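Putative dehydratase (Mesorhizobium loti, PDB 2POZ) is of uncharacterised function but belongs to the mandelate racemase/muconate lactonizing branch of the enolase superfamily and probably acts as a lyase. Local coordinates at residues 13-17 with 340-346; 49-53 with 380-384; 126-132 with 153-159; 136-142 with 187-192; 309-315 with 333-338. One frame throughout, in Å; residues are numbered along the deposited sequence.

Overall arrangement
The five contacts run from the N-terminal capping domain into the barrel domain. Contact 2, helix 45-59 on strand 379-383, lies at one extreme, about 43 Å centre to centre from contact 4, where the outer helices 138-144 and 179-196 meet. Contact 1 joins the two domains and touches contact 5, their centres about 10 Å apart, through Glu345 with Ser312 and Tyr343 with Lys338. Contact 5 in turn adjoins contact 3, about 13 Å away, where His333 pairs with Tyr127 and Asn129. Contacts 3 and 4 meet through Phe158 and Phe141. Contact 3 probably borders the active site, since barrel strand 155-158 carries Lys157, which is salt-bridged to Glu231 and Glu332.

Contact 1. Residues 13-17 with 340-346; sequences LKSGR and DDGYVEV
Ser15 and Tyr343 bring the two loops together, their CA atoms 4.4 Å apart, where 13-17 passes the type II turn of Asp340 to Tyr343. Gly16, at positive phi, packs its CA against Asp340 CB; a side chain there would collide with that CB. Waters stitch the loops further, one accepting from Gly16 N and donating to Asp341 O, another lying between Ser15 OG and Val344 O. Arg17 grips the Asp340 carboxylate side-on, NE to OD2 at 2.8 Å and NH2 to OD1 at 2.7 Å, each oxygen using its syn lone pair with the two planes 19° apart. The backbone N of Arg17 adds a bond to OD2 at 3.0 Å from the anti side. With its OG turned away from its own N (chi1 -174°), Ser15 accepts an almost straight bond from Val344 N at 2.8 Å. Beyond it, Leu13 CD2 lies 3.5 Å from Val346 CG1 and also meets Val344 CG1, beside Leu22 of strand 21-27. Three bonds to one carboxylate would favour a charged Asp340 and fix its rotation, so this junction between capping and barrel domains has an ionic, partly exposed end and an apolar, buried one.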
# COMPACT_ATOMS: atom_id res chain seq x y z
N LEU A 13 34.91 -33.74 -1.28
CA LEU A 13 35.39 -34.44 -0.10
C LEU A 13 34.38 -35.23 0.71
O LEU A 13 33.17 -35.02 0.62
CB LEU A 13 36.07 -33.47 0.86
CG LEU A 13 37.51 -32.99 0.62
CD1 LEU A 13 37.60 -32.22 -0.67
CD2 LEU A 13 37.94 -32.12 1.79
N LYS A 14 34.92 -36.15 1.49
CA LYS A 14 34.15 -36.94 2.44
C LYS A 14 34.92 -36.51 3.67
O LYS A 14 36.05 -36.93 3.87
CB LYS A 14 34.31 -38.44 2.22
CG LYS A 14 33.51 -39.27 3.22
CD LYS A 14 33.68 -40.78 3.04
CE LYS A 14 35.00 -41.26 3.63
NZ LYS A 14 35.06 -42.75 3.67
N SER A 15 34.32 -35.64 4.48
CA SER A 15 35.00 -35.16 5.67
C SER A 15 34.05 -35.25 6.85
O SER A 15 33.34 -34.29 7.17
CB SER A 15 35.45 -33.71 5.46
OG SER A 15 36.22 -33.25 6.55
N GLY A 16 34.05 -36.41 7.51
CA GLY A 16 33.16 -36.59 8.64
C GLY A 16 31.73 -36.58 8.14
O GLY A 16 31.41 -37.22 7.14
N ARG A 17 30.86 -35.83 8.81
CA ARG A 17 29.46 -35.75 8.42
C ARG A 17 29.22 -34.81 7.24
O ARG A 17 28.10 -34.73 6.74
CB ARG A 17 28.61 -35.28 9.61
CG ARG A 17 28.76 -33.79 9.96
CD ARG A 17 28.15 -33.48 11.33
NE ARG A 17 29.03 -33.94 12.41
CZ ARG A 17 28.63 -34.14 13.67
NH1 ARG A 17 27.37 -33.94 14.02
NH2 ARG A 17 29.52 -34.54 14.58
N ASP A 340 35.00 -35.43 14.01
CA ASP A 340 34.37 -36.55 13.33
C ASP A 340 35.43 -37.51 12.80
O ASP A 340 36.54 -37.09 12.48
CB ASP A 340 33.55 -36.08 12.13
CG ASP A 340 32.27 -35.38 12.53
OD1 ASP A 340 31.98 -35.28 13.74
OD2 ASP A 340 31.55 -34.93 11.61
N ASP A 341 35.08 -38.80 12.72
CA ASP A 341 36.02 -39.76 12.17
C ASP A 341 36.12 -39.39 10.70
O ASP A 341 35.10 -39.06 10.08
CB ASP A 341 35.49 -41.20 12.26
CG ASP A 341 35.19 -41.63 13.67
OD1 ASP A 341 35.88 -41.19 14.61
OD2 ASP A 341 34.27 -42.44 13.83
N GLY A 342 37.32 -39.43 10.14
CA GLY A 342 37.47 -39.10 8.74
C GLY A 342 37.49 -37.61 8.42
O GLY A 342 37.48 -37.25 7.25
N TYR A 343 37.50 -36.76 9.44
CA TYR A 343 37.56 -35.32 9.19
C TYR A 343 38.83 -35.05 8.38
O TYR A 343 39.89 -35.60 8.68
CB TYR A 343 37.64 -34.53 10.50
CG TYR A 343 38.08 -33.09 10.30
CD1 TYR A 343 37.23 -32.15 9.71
CD2 TYR A 343 39.37 -32.68 10.65
CE1 TYR A 343 37.65 -30.83 9.49
CE2 TYR A 343 39.80 -31.37 10.43
CZ TYR A 343 38.93 -30.45 9.85
OH TYR A 343 39.36 -29.16 9.64
N VAL A 344 38.71 -34.21 7.36
CA VAL A 344 39.85 -33.88 6.52
C VAL A 344 40.26 -32.42 6.64
O VAL A 344 39.50 -31.53 6.28
CB VAL A 344 39.54 -34.17 5.03
CG1 VAL A 344 40.72 -33.72 4.15
CG2 VAL A 344 39.27 -35.65 4.83
N GLU A 345 41.47 -32.19 7.14
CA GLU A 345 41.98 -30.83 7.26
C GLU A 345 42.50 -30.42 5.88
O GLU A 345 43.45 -31.01 5.37
CB GLU A 345 43.13 -30.78 8.28
CG GLU A 345 43.70 -29.38 8.46
CD GLU A 345 42.62 -28.35 8.77
OE1 GLU A 345 42.00 -28.46 9.85
OE2 GLU A 345 42.39 -27.45 7.94
N VAL A 346 41.87 -29.42 5.27
CA VAL A 346 42.27 -28.97 3.94
C VAL A 346 43.32 -27.87 3.96
O VAL A 346 43.93 -27.57 2.93
CB VAL A 346 41.04 -28.45 3.14
CG1 VAL A 346 39.96 -29.53 3.07
CG2 VAL A 346 40.49 -27.19 3.79
O HOH W 1 37.86 -38.70 5.19
O HOH W 2 36.74 -30.55 5.96
O HOH W 3 34.52 -39.08 7.06

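Contact 2. Residues 49-53 with 380-384; sequences AGMIK and WASCT
Ala49 and Trp380 make the aromatic contact between helix 45-59 and strand 379-383, outermost in the sheet of this chain; the short segments run nearly parallel, 5° apart, with axes 9.1 Å from each other. The methyl CB of Ala49 sits over one face of the indole, 3.7 Å from the centroid of the Trp380 six-membered ring, in a CH-pi contact. The same ring reaches the helix backbone, with Trp380 CZ3 3.4 Å from Ala49 O and CH2 against Gly50. Aliphatic packing follows along the strand: the Lys53 chain, extended as far as CE and bent at chi4, crosses Trp380 at about a right angle, and its CD touches Ala381 CB at 3.9 Å. The polar end of Lys53 turns to a salt bridge with Glu57 on its own helix. Trp380 and Ala381 both face Ile10 in a classic beta bulge, and Trp380 also packs on Trp380 of a second subunit. With no hydrogen bond between the segments, the helix is held to the capping-domain sheet by dispersion and CH-pi contacts, while the lysine charge is met within the helix.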
# COMPACT_ATOMS: atom_id res chain seq x y z
N ALA A 49 29.37 -30.00 -7.24
CA ALA A 49 30.59 -30.40 -7.94
C ALA A 49 30.36 -30.33 -9.46
O ALA A 49 31.20 -29.83 -10.21
CB ALA A 49 31.00 -31.82 -7.54
N GLY A 50 29.21 -30.83 -9.90
CA GLY A 50 28.87 -30.81 -11.31
C GLY A 50 28.76 -29.40 -11.86
O GLY A 50 29.17 -29.12 -13.00
N MSE A 51 28.20 -28.49 -11.06
CA MSE A 51 28.03 -27.11 -11.49
C MSE A 51 29.37 -26.42 -11.69
O MSE A 51 29.57 -25.72 -12.67
CB MSE A 51 27.20 -26.31 -10.49
CG MSE A 51 26.94 -24.87 -10.92
SE MSE A 51 25.95 -24.73 -12.60
CE MSE A 51 27.37 -24.84 -13.88
N ILE A 52 30.29 -26.60 -10.75
CA ILE A 52 31.59 -25.98 -10.89
C ILE A 52 32.25 -26.49 -12.17
O ILE A 52 32.87 -25.72 -12.90
CB ILE A 52 32.48 -26.27 -9.67
CG1 ILE A 52 31.83 -25.67 -8.42
CG2 ILE A 52 33.89 -25.68 -9.89
CD1 ILE A 52 32.59 -25.97 -7.14
N LYS A 53 32.11 -27.78 -12.43
CA LYS A 53 32.67 -28.39 -13.64
C LYS A 53 32.11 -27.73 -14.91
O LYS A 53 32.87 -27.32 -15.79
CB LYS A 53 32.36 -29.89 -13.67
CG LYS A 53 32.93 -30.63 -14.87
CD LYS A 53 32.57 -32.12 -14.81
CE LYS A 53 33.24 -32.91 -15.93
NZ LYS A 53 32.75 -32.50 -17.27
N TRP A 380 37.46 -34.79 -8.13
CA TRP A 380 36.24 -35.26 -8.78
C TRP A 380 36.22 -34.94 -10.28
O TRP A 380 35.60 -35.65 -11.06
CB TRP A 380 35.04 -34.62 -8.09
CG TRP A 380 33.70 -35.16 -8.50
CD1 TRP A 380 33.09 -36.29 -8.02
CD2 TRP A 380 32.78 -34.56 -9.42
NE1 TRP A 380 31.84 -36.42 -8.59
CE2 TRP A 380 31.63 -35.38 -9.45
CE3 TRP A 380 32.82 -33.41 -10.22
CZ2 TRP A 380 30.52 -35.08 -10.25
CZ3 TRP A 380 31.72 -33.11 -11.01
CH2 TRP A 380 30.58 -33.94 -11.02
N ALA A 381 36.88 -33.86 -10.67
CA ALA A 381 36.94 -33.49 -12.07
C ALA A 381 38.06 -32.50 -12.30
O ALA A 381 38.42 -31.74 -11.40
CB ALA A 381 35.60 -32.89 -12.53
N SER A 382 38.63 -32.53 -13.50
CA SER A 382 39.71 -31.65 -13.90
C SER A 382 39.37 -31.03 -15.25
O SER A 382 38.94 -31.74 -16.16
CB SER A 382 41.03 -32.42 -14.03
OG SER A 382 41.49 -32.85 -12.76
N CYS A 383 39.57 -29.73 -15.39
CA CYS A 383 39.28 -29.04 -16.64
C CYS A 383 40.52 -28.27 -17.08
O CYS A 383 41.02 -27.43 -16.34
CB CYS A 383 38.12 -28.05 -16.45
SG CYS A 383 36.74 -28.69 -15.48
N THR A 384 41.02 -28.57 -18.28
CA THR A 384 42.20 -27.90 -18.81
C THR A 384 42.00 -27.45 -20.26
O THR A 384 42.94 -26.84 -20.82
CB THR A 384 43.44 -28.83 -18.77
OG1 THR A 384 43.13 -30.06 -19.44
CG2 THR A 384 43.85 -29.13 -17.32

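Contact 3. Residues 126-132 with 153-159; sequences AYANGWY and YGALKFY
Lys157 crosses Tyr127 and Asn129 obliquely, its CG trans to the main-chain N (chi1 -173°) and its chain bent at chi3. CB and CD run along the Tyr127 ring, NZ donates to Tyr127 OH at 3.1 Å, and NZ also forms salt bridges with Glu231 and Glu332. Asn129 ND2 also binds Glu332, while its OD1 accepts from Gly130 N and, in the carbonyl plane, from Tyr132 OH at 3.0 Å. Both Trp131 and Tyr132 place CG between backbone N and carbonyl carbon (chi1 48° and 52°), folding their rings back over strand 155-158. Tyr132 CD2 rests on one Trp131 face, with Leu156 CD2 over the opposite one; Phe158 CB lies over the Tyr132 face, 3.8 Å from its centroid. A serine in place of Tyr132 would probably uncover Phe158 CB and one face of Trp131, and leave Asn129 OD1 without its hydroxyl donor. Farther back, Ala128 CB sits over the centre of the Tyr153 ring. Ala128 N donates to Ala155 O, and Lys157 N donates to Ala128 O at 2.9 Å, bridging Ala128 and Leu156. Strand 155-158 opens the parallel barrel sheet, and a buried lysine there beside glutamates fits an active-site position of this superfamily.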
# COMPACT_ATOMS: atom_id res chain seq x y z
N ALA A 126 32.81 -15.47 18.16
CA ALA A 126 31.97 -16.43 17.47
C ALA A 126 31.02 -17.14 18.41
O ALA A 126 31.26 -17.18 19.61
CB ALA A 126 32.84 -17.47 16.75
N TYR A 127 29.94 -17.68 17.86
CA TYR A 127 29.01 -18.46 18.66
C TYR A 127 29.23 -19.89 18.19
O TYR A 127 29.74 -20.11 17.10
CB TYR A 127 27.56 -18.00 18.45
CG TYR A 127 26.98 -18.19 17.06
CD1 TYR A 127 26.54 -19.43 16.63
CD2 TYR A 127 26.84 -17.10 16.20
CE1 TYR A 127 25.95 -19.59 15.36
CE2 TYR A 127 26.26 -17.24 14.94
CZ TYR A 127 25.81 -18.49 14.53
OH TYR A 127 25.25 -18.63 13.27
N ALA A 128 28.88 -20.86 19.03
CA ALA A 128 29.07 -22.25 18.65
C ALA A 128 27.79 -22.92 18.15
O ALA A 128 26.70 -22.68 18.67
CB ALA A 128 29.64 -23.04 19.85
N ASN A 129 27.93 -23.75 17.12
CA ASN A 129 26.82 -24.50 16.55
C ASN A 129 27.33 -25.93 16.43
O ASN A 129 28.52 -26.19 16.67
CB ASN A 129 26.45 -23.96 15.16
CG ASN A 129 25.05 -24.35 14.73
OD1 ASN A 129 24.43 -25.24 15.31
ND2 ASN A 129 24.54 -23.69 13.69
N GLY A 130 26.44 -26.86 16.08
CA GLY A 130 26.83 -28.25 15.90
C GLY A 130 27.25 -29.01 17.15
O GLY A 130 27.86 -30.08 17.06
N TRP A 131 26.91 -28.49 18.33
CA TRP A 131 27.29 -29.13 19.59
C TRP A 131 26.19 -30.02 20.17
O TRP A 131 26.36 -30.57 21.26
CB TRP A 131 27.65 -28.06 20.62
CG TRP A 131 26.63 -26.94 20.71
CD1 TRP A 131 26.58 -25.81 19.94
CD2 TRP A 131 25.48 -26.89 21.57
NE1 TRP A 131 25.48 -25.06 20.27
CE2 TRP A 131 24.78 -25.70 21.26
CE3 TRP A 131 24.97 -27.73 22.57
CZ2 TRP A 131 23.60 -25.33 21.92
CZ3 TRP A 131 23.80 -27.37 23.22
CH2 TRP A 131 23.12 -26.17 22.89
N TYR A 132 25.08 -30.17 19.45
CA TYR A 132 23.94 -30.97 19.92
C TYR A 132 23.52 -32.04 18.91
O TYR A 132 22.35 -32.43 18.85
CB TYR A 132 22.77 -30.02 20.18
CG TYR A 132 22.48 -29.13 19.00
CD1 TYR A 132 21.56 -29.50 18.02
CD2 TYR A 132 23.22 -27.95 18.79
CE1 TYR A 132 21.37 -28.74 16.87
CE2 TYR A 132 23.04 -27.19 17.64
CZ TYR A 132 22.12 -27.58 16.68
OH TYR A 132 21.96 -26.85 15.53
N TYR A 153 33.00 -20.36 24.67
CA TYR A 153 31.98 -19.68 23.88
C TYR A 153 31.02 -18.93 24.79
O TYR A 153 30.61 -19.45 25.84
CB TYR A 153 31.20 -20.69 23.02
CG TYR A 153 32.02 -21.24 21.87
CD1 TYR A 153 32.16 -20.51 20.69
CD2 TYR A 153 32.71 -22.44 22.00
CE1 TYR A 153 32.99 -20.96 19.67
CE2 TYR A 153 33.54 -22.91 20.97
CZ TYR A 153 33.67 -22.15 19.82
OH TYR A 153 34.53 -22.57 18.83
N GLY A 154 30.66 -17.71 24.41
CA GLY A 154 29.74 -16.92 25.21
C GLY A 154 28.38 -16.89 24.53
O GLY A 154 27.47 -16.19 24.97
N ALA A 155 28.25 -17.65 23.46
CA ALA A 155 27.01 -17.70 22.70
C ALA A 155 26.86 -19.05 22.01
O ALA A 155 27.82 -19.62 21.49
CB ALA A 155 26.98 -16.57 21.68
N LEU A 156 25.63 -19.56 22.01
CA LEU A 156 25.34 -20.86 21.42
C LEU A 156 24.09 -20.82 20.54
O LEU A 156 23.09 -20.19 20.90
CB LEU A 156 25.10 -21.90 22.52
CG LEU A 156 26.15 -22.08 23.63
CD1 LEU A 156 25.54 -22.95 24.73
CD2 LEU A 156 27.41 -22.72 23.07
N LYS A 157 24.15 -21.49 19.39
CA LYS A 157 22.99 -21.57 18.52
C LYS A 157 22.58 -23.03 18.42
O LYS A 157 23.43 -23.92 18.39
CB LYS A 157 23.28 -21.05 17.10
CG LYS A 157 22.00 -21.00 16.24
CD LYS A 157 22.19 -20.30 14.90
CE LYS A 157 22.66 -21.24 13.81
NZ LYS A 157 22.89 -20.50 12.53
N PHE A 158 21.27 -23.29 18.38
CA PHE A 158 20.79 -24.66 18.28
C PHE A 158 19.40 -24.76 17.66
O PHE A 158 18.62 -23.81 17.70
CB PHE A 158 20.82 -25.34 19.66
CG PHE A 158 19.96 -24.67 20.69
CD1 PHE A 158 18.78 -25.27 21.12
CD2 PHE A 158 20.34 -23.45 21.25
CE1 PHE A 158 17.98 -24.65 22.10
CE2 PHE A 158 19.55 -22.83 22.22
CZ PHE A 158 18.37 -23.44 22.65
N TYR A 159 19.12 -25.92 17.08
CA TYR A 159 17.85 -26.23 16.44
C TYR A 159 17.10 -27.11 17.43
O TYR A 159 17.49 -28.25 17.68
CB TYR A 159 18.14 -26.99 15.13
CG TYR A 159 16.92 -27.47 14.37
CD1 TYR A 159 16.05 -26.56 13.76
CD2 TYR A 159 16.65 -28.83 14.25
CE1 TYR A 159 14.95 -27.00 13.03
CE2 TYR A 159 15.55 -29.29 13.53
CZ TYR A 159 14.70 -28.37 12.92
OH TYR A 159 13.63 -28.81 12.18
O HOH W 4 31.64 -16.48 22.10

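Contact 4. Residues 136-142 with 187-192; sequences DTPDEFA and RRVKAV
Phe141 has Arg188 CB over one face, 4.2 Å from the ring centroid, and the carbonyl oxygens of Asp136 and Thr137 at its edge. Arg188 runs extended from CG to NE past that rim, its CD coming within 3.4 Å of Phe141 CE2, and the guanidinium plane is turned 39° from the ring. In that plane lies Asp136 O, gripped twice: by NE at 2.8 Å and by NH2 at 3.0 Å. NH2 also forms a salt bridge with Asp136 OD1 at 2.8 Å, met nearly end-on to its C-O bond. Replacing Arg188 by a methionine would probably leave the Asp136 carboxylate and carbonyl without these donors and their positive charge. Thr137 and Glu140 close the helix start with a capping box. Farther along the helices, Ala191 CB approaches Pro138 O at 3.3 Å, and Pro138 CG packs on Arg187 CB. Segments 138-142 and 187-192 cross at -29°, their axes 7.9 Å apart. Arg188 NH1 continues to the carbonyls of Pro160 and Ala162, and Phe141 and Val192 both rest on Phe158 of barrel strand 155-158.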
# COMPACT_ATOMS: atom_id res chain seq x y z
N ASP A 136 18.46 -35.37 22.11
CA ASP A 136 17.04 -35.60 21.86
C ASP A 136 16.20 -35.13 23.05
O ASP A 136 15.33 -34.27 22.91
CB ASP A 136 16.77 -37.09 21.57
CG ASP A 136 15.30 -37.38 21.26
OD1 ASP A 136 14.54 -36.44 20.96
OD2 ASP A 136 14.91 -38.56 21.30
N THR A 137 16.46 -35.69 24.22
CA THR A 137 15.71 -35.29 25.41
C THR A 137 16.20 -33.93 25.90
O THR A 137 17.29 -33.48 25.55
CB THR A 137 15.90 -36.29 26.56
OG1 THR A 137 17.25 -36.21 27.03
CG2 THR A 137 15.59 -37.71 26.10
N PRO A 138 15.37 -33.24 26.70
CA PRO A 138 15.80 -31.93 27.20
C PRO A 138 17.12 -32.07 27.97
O PRO A 138 18.02 -31.26 27.82
CB PRO A 138 14.65 -31.52 28.10
CG PRO A 138 13.46 -32.10 27.37
CD PRO A 138 13.96 -33.49 27.01
N ASP A 139 17.23 -33.12 28.78
CA ASP A 139 18.44 -33.31 29.56
C ASP A 139 19.69 -33.50 28.71
O ASP A 139 20.78 -33.07 29.10
CB ASP A 139 18.31 -34.47 30.52
CG ASP A 139 19.42 -34.47 31.56
OD1 ASP A 139 19.42 -33.56 32.41
OD2 ASP A 139 20.29 -35.36 31.50
N GLU A 140 19.56 -34.15 27.56
CA GLU A 140 20.72 -34.35 26.70
C GLU A 140 21.14 -33.00 26.13
O GLU A 140 22.33 -32.77 25.87
CB GLU A 140 20.39 -35.35 25.59
CG GLU A 140 20.03 -36.73 26.15
CD GLU A 140 19.64 -37.74 25.09
OE1 GLU A 140 18.97 -37.36 24.10
OE2 GLU A 140 19.98 -38.93 25.25
N PHE A 141 20.18 -32.10 25.93
CA PHE A 141 20.52 -30.77 25.43
C PHE A 141 21.28 -30.07 26.54
O PHE A 141 22.25 -29.36 26.28
CB PHE A 141 19.25 -30.00 25.05
CG PHE A 141 18.89 -30.12 23.60
CD1 PHE A 141 19.39 -29.21 22.67
CD2 PHE A 141 18.09 -31.17 23.15
CE1 PHE A 141 19.10 -29.35 21.31
CE2 PHE A 141 17.79 -31.32 21.80
CZ PHE A 141 18.30 -30.41 20.88
N ALA A 142 20.86 -30.28 27.79
CA ALA A 142 21.52 -29.66 28.94
C ALA A 142 22.98 -30.12 29.05
O ALA A 142 23.87 -29.30 29.31
CB ALA A 142 20.77 -29.99 30.23
N ARG A 187 10.92 -27.40 26.18
CA ARG A 187 11.72 -27.90 27.28
C ARG A 187 13.19 -27.97 26.89
O ARG A 187 14.07 -27.77 27.73
CB ARG A 187 11.24 -29.29 27.72
CG ARG A 187 9.83 -29.28 28.32
CD ARG A 187 9.78 -28.45 29.59
NE ARG A 187 8.40 -28.18 30.02
CZ ARG A 187 8.07 -27.44 31.07
NH1 ARG A 187 9.01 -26.89 31.83
NH2 ARG A 187 6.79 -27.24 31.36
N ARG A 188 13.46 -28.25 25.62
CA ARG A 188 14.84 -28.31 25.15
C ARG A 188 15.48 -26.92 25.25
O ARG A 188 16.62 -26.78 25.70
CB ARG A 188 14.90 -28.78 23.69
CG ARG A 188 14.62 -30.26 23.48
CD ARG A 188 14.53 -30.55 21.98
NE ARG A 188 14.45 -31.97 21.67
CZ ARG A 188 14.01 -32.45 20.51
NH1 ARG A 188 13.60 -31.60 19.56
NH2 ARG A 188 13.99 -33.76 20.28
N VAL A 189 14.74 -25.89 24.84
CA VAL A 189 15.25 -24.53 24.90
C VAL A 189 15.47 -24.13 26.37
O VAL A 189 16.50 -23.54 26.72
CB VAL A 189 14.28 -23.52 24.22
CG1 VAL A 189 14.85 -22.11 24.30
CG2 VAL A 189 14.07 -23.90 22.76
N LYS A 190 14.51 -24.47 27.22
CA LYS A 190 14.61 -24.16 28.64
C LYS A 190 15.77 -24.90 29.30
O LYS A 190 16.45 -24.34 30.16
CB LYS A 190 13.30 -24.50 29.36
CG LYS A 190 13.31 -24.16 30.85
CD LYS A 190 11.93 -24.36 31.47
CE LYS A 190 11.89 -23.87 32.91
NZ LYS A 190 12.76 -24.69 33.81
N ALA A 191 16.01 -26.14 28.90
CA ALA A 191 17.10 -26.92 29.46
C ALA A 191 18.44 -26.26 29.10
O ALA A 191 19.37 -26.25 29.92
CB ALA A 191 17.07 -28.35 28.94
N VAL A 192 18.54 -25.73 27.89
CA VAL A 192 19.77 -25.07 27.46
C VAL A 192 20.00 -23.80 28.28
O VAL A 192 21.12 -23.53 28.71
CB VAL A 192 19.72 -24.70 25.95
CG1 VAL A 192 20.92 -23.83 25.58
CG2 VAL A 192 19.76 -25.97 25.11

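Contact 5. Residues 309-315 with 333-338; sequences CGSSLIE and HYPAFK
Glu315 and Lys338 approach from opposite directions and form a salt bridge, OE2 to NZ at 3.2 Å, a weak hydrogen bond. The lysine chain, bent at chi2 and chi4, brings NZ to Glu315; its stronger polar partner is Tyr343 OH of the 340-346 loop. Ser312 OG lies nearby, 3.5 Å from Lys338 NZ, and is itself bonded to Glu345. The other carboxylate oxygen, Glu315 OE1, stands at the edge of the His333 imidazole, 3.1 Å from ND1, with the carboxylate and ring planes 54° apart. A water lies between OE1 and His333 ND1. Outward from the charges, Cys309 carries the packing. Its SG hangs over the centre of the Tyr334 ring, 3.8 Å from the centroid and 11° off the normal. The same sulfur reaches Phe337 CE2 at 3.8 Å, approaching that ring obliquely, while Tyr334 CB covers a face of Phe337. Ser311 caps helix 312-324 by accepting from Leu313 N and also binds Glu36 of the capping domain. The loop following strand 303-304, last in the parallel sheet of the enolase-type barrel, thus meets the 3-10 turn after strand 331-333 through the Cys309 sulfur-aromatic contacts, and helix 312-324 meets it through Glu315.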
# COMPACT_ATOMS: atom_id res chain seq x y z
N CYS A 309 29.62 -23.14 7.20
CA CYS A 309 29.68 -24.54 7.60
C CYS A 309 30.25 -25.38 6.46
O CYS A 309 29.53 -25.82 5.57
CB CYS A 309 28.30 -25.07 7.98
SG CYS A 309 28.35 -26.79 8.57
N GLY A 310 31.56 -25.59 6.51
CA GLY A 310 32.25 -26.37 5.50
C GLY A 310 33.61 -26.75 6.03
O GLY A 310 33.75 -27.10 7.19
N SER A 311 34.63 -26.68 5.19
CA SER A 311 35.98 -27.01 5.62
C SER A 311 36.67 -25.75 6.15
O SER A 311 36.08 -24.66 6.16
CB SER A 311 36.78 -27.58 4.45
OG SER A 311 37.14 -26.53 3.56
N SER A 312 37.91 -25.90 6.59
CA SER A 312 38.69 -24.76 7.08
C SER A 312 38.84 -23.68 6.01
O SER A 312 39.03 -22.50 6.34
CB SER A 312 40.09 -25.23 7.50
OG SER A 312 40.04 -26.16 8.55
N LEU A 313 38.77 -24.06 4.75
CA LEU A 313 38.91 -23.09 3.66
C LEU A 313 37.80 -22.04 3.69
O LEU A 313 38.08 -20.85 3.81
CB LEU A 313 38.93 -23.79 2.29
CG LEU A 313 39.01 -22.86 1.07
CD1 LEU A 313 40.20 -21.92 1.19
CD2 LEU A 313 39.11 -23.68 -0.21
N ILE A 314 36.55 -22.45 3.59
CA ILE A 314 35.47 -21.47 3.59
C ILE A 314 35.41 -20.66 4.89
O ILE A 314 35.00 -19.51 4.89
CB ILE A 314 34.08 -22.10 3.31
CG1 ILE A 314 33.07 -20.99 3.03
CG2 ILE A 314 33.63 -22.94 4.49
CD1 ILE A 314 31.89 -21.44 2.18
N GLU A 315 35.85 -21.25 6.00
CA GLU A 315 35.85 -20.53 7.27
C GLU A 315 36.89 -19.41 7.20
O GLU A 315 36.63 -18.28 7.62
CB GLU A 315 36.20 -21.46 8.44
CG GLU A 315 35.17 -22.54 8.72
CD GLU A 315 35.57 -23.43 9.88
OE1 GLU A 315 35.92 -22.88 10.95
OE2 GLU A 315 35.52 -24.68 9.73
N HIS A 333 30.77 -20.92 14.24
CA HIS A 333 31.73 -22.02 14.20
C HIS A 333 31.11 -23.34 14.70
O HIS A 333 30.25 -23.34 15.58
CB HIS A 333 32.95 -21.66 15.05
CG HIS A 333 34.08 -22.63 14.93
ND1 HIS A 333 34.64 -22.99 13.72
CD2 HIS A 333 34.78 -23.31 15.88
CE1 HIS A 333 35.62 -23.84 13.93
NE2 HIS A 333 35.73 -24.05 15.23
N TYR A 334 31.54 -24.46 14.11
CA TYR A 334 31.07 -25.80 14.47
C TYR A 334 32.30 -26.59 14.93
O TYR A 334 32.76 -27.49 14.23
CB TYR A 334 30.47 -26.52 13.25
CG TYR A 334 29.21 -25.92 12.67
CD1 TYR A 334 27.98 -26.58 12.75
CD2 TYR A 334 29.25 -24.70 11.99
CE1 TYR A 334 26.83 -26.05 12.16
CE2 TYR A 334 28.10 -24.16 11.40
CZ TYR A 334 26.90 -24.84 11.49
OH TYR A 334 25.77 -24.32 10.88
N PRO A 335 32.83 -26.27 16.12
CA PRO A 335 34.02 -26.98 16.61
C PRO A 335 33.93 -28.51 16.67
O PRO A 335 34.90 -29.20 16.39
CB PRO A 335 34.26 -26.33 17.98
CG PRO A 335 32.89 -25.95 18.42
CD PRO A 335 32.28 -25.38 17.15
N ALA A 336 32.76 -29.05 17.03
CA ALA A 336 32.59 -30.50 17.14
C ALA A 336 32.84 -31.28 15.84
O ALA A 336 33.29 -32.43 15.88
CB ALA A 336 31.18 -30.82 17.68
N PHE A 337 32.55 -30.67 14.69
CA PHE A 337 32.73 -31.33 13.40
C PHE A 337 34.18 -31.73 13.11
O PHE A 337 34.43 -32.70 12.40
CB PHE A 337 32.22 -30.43 12.27
CG PHE A 337 30.72 -30.28 12.24
CD1 PHE A 337 29.95 -30.63 13.35
CD2 PHE A 337 30.08 -29.77 11.11
CE1 PHE A 337 28.56 -30.48 13.33
CE2 PHE A 337 28.70 -29.62 11.08
CZ PHE A 337 27.94 -29.97 12.19
N LYS A 338 35.12 -30.99 13.67
CA LYS A 338 36.53 -31.28 13.45
C LYS A 338 36.96 -32.59 14.11
O LYS A 338 38.03 -33.12 13.80
CB LYS A 338 37.39 -30.12 13.98
CG LYS A 338 37.63 -28.99 12.97
CD LYS A 338 36.35 -28.33 12.50
CE LYS A 338 36.62 -27.05 11.71
NZ LYS A 338 37.28 -27.30 10.39
O HOH W 5 34.13 -21.20 11.59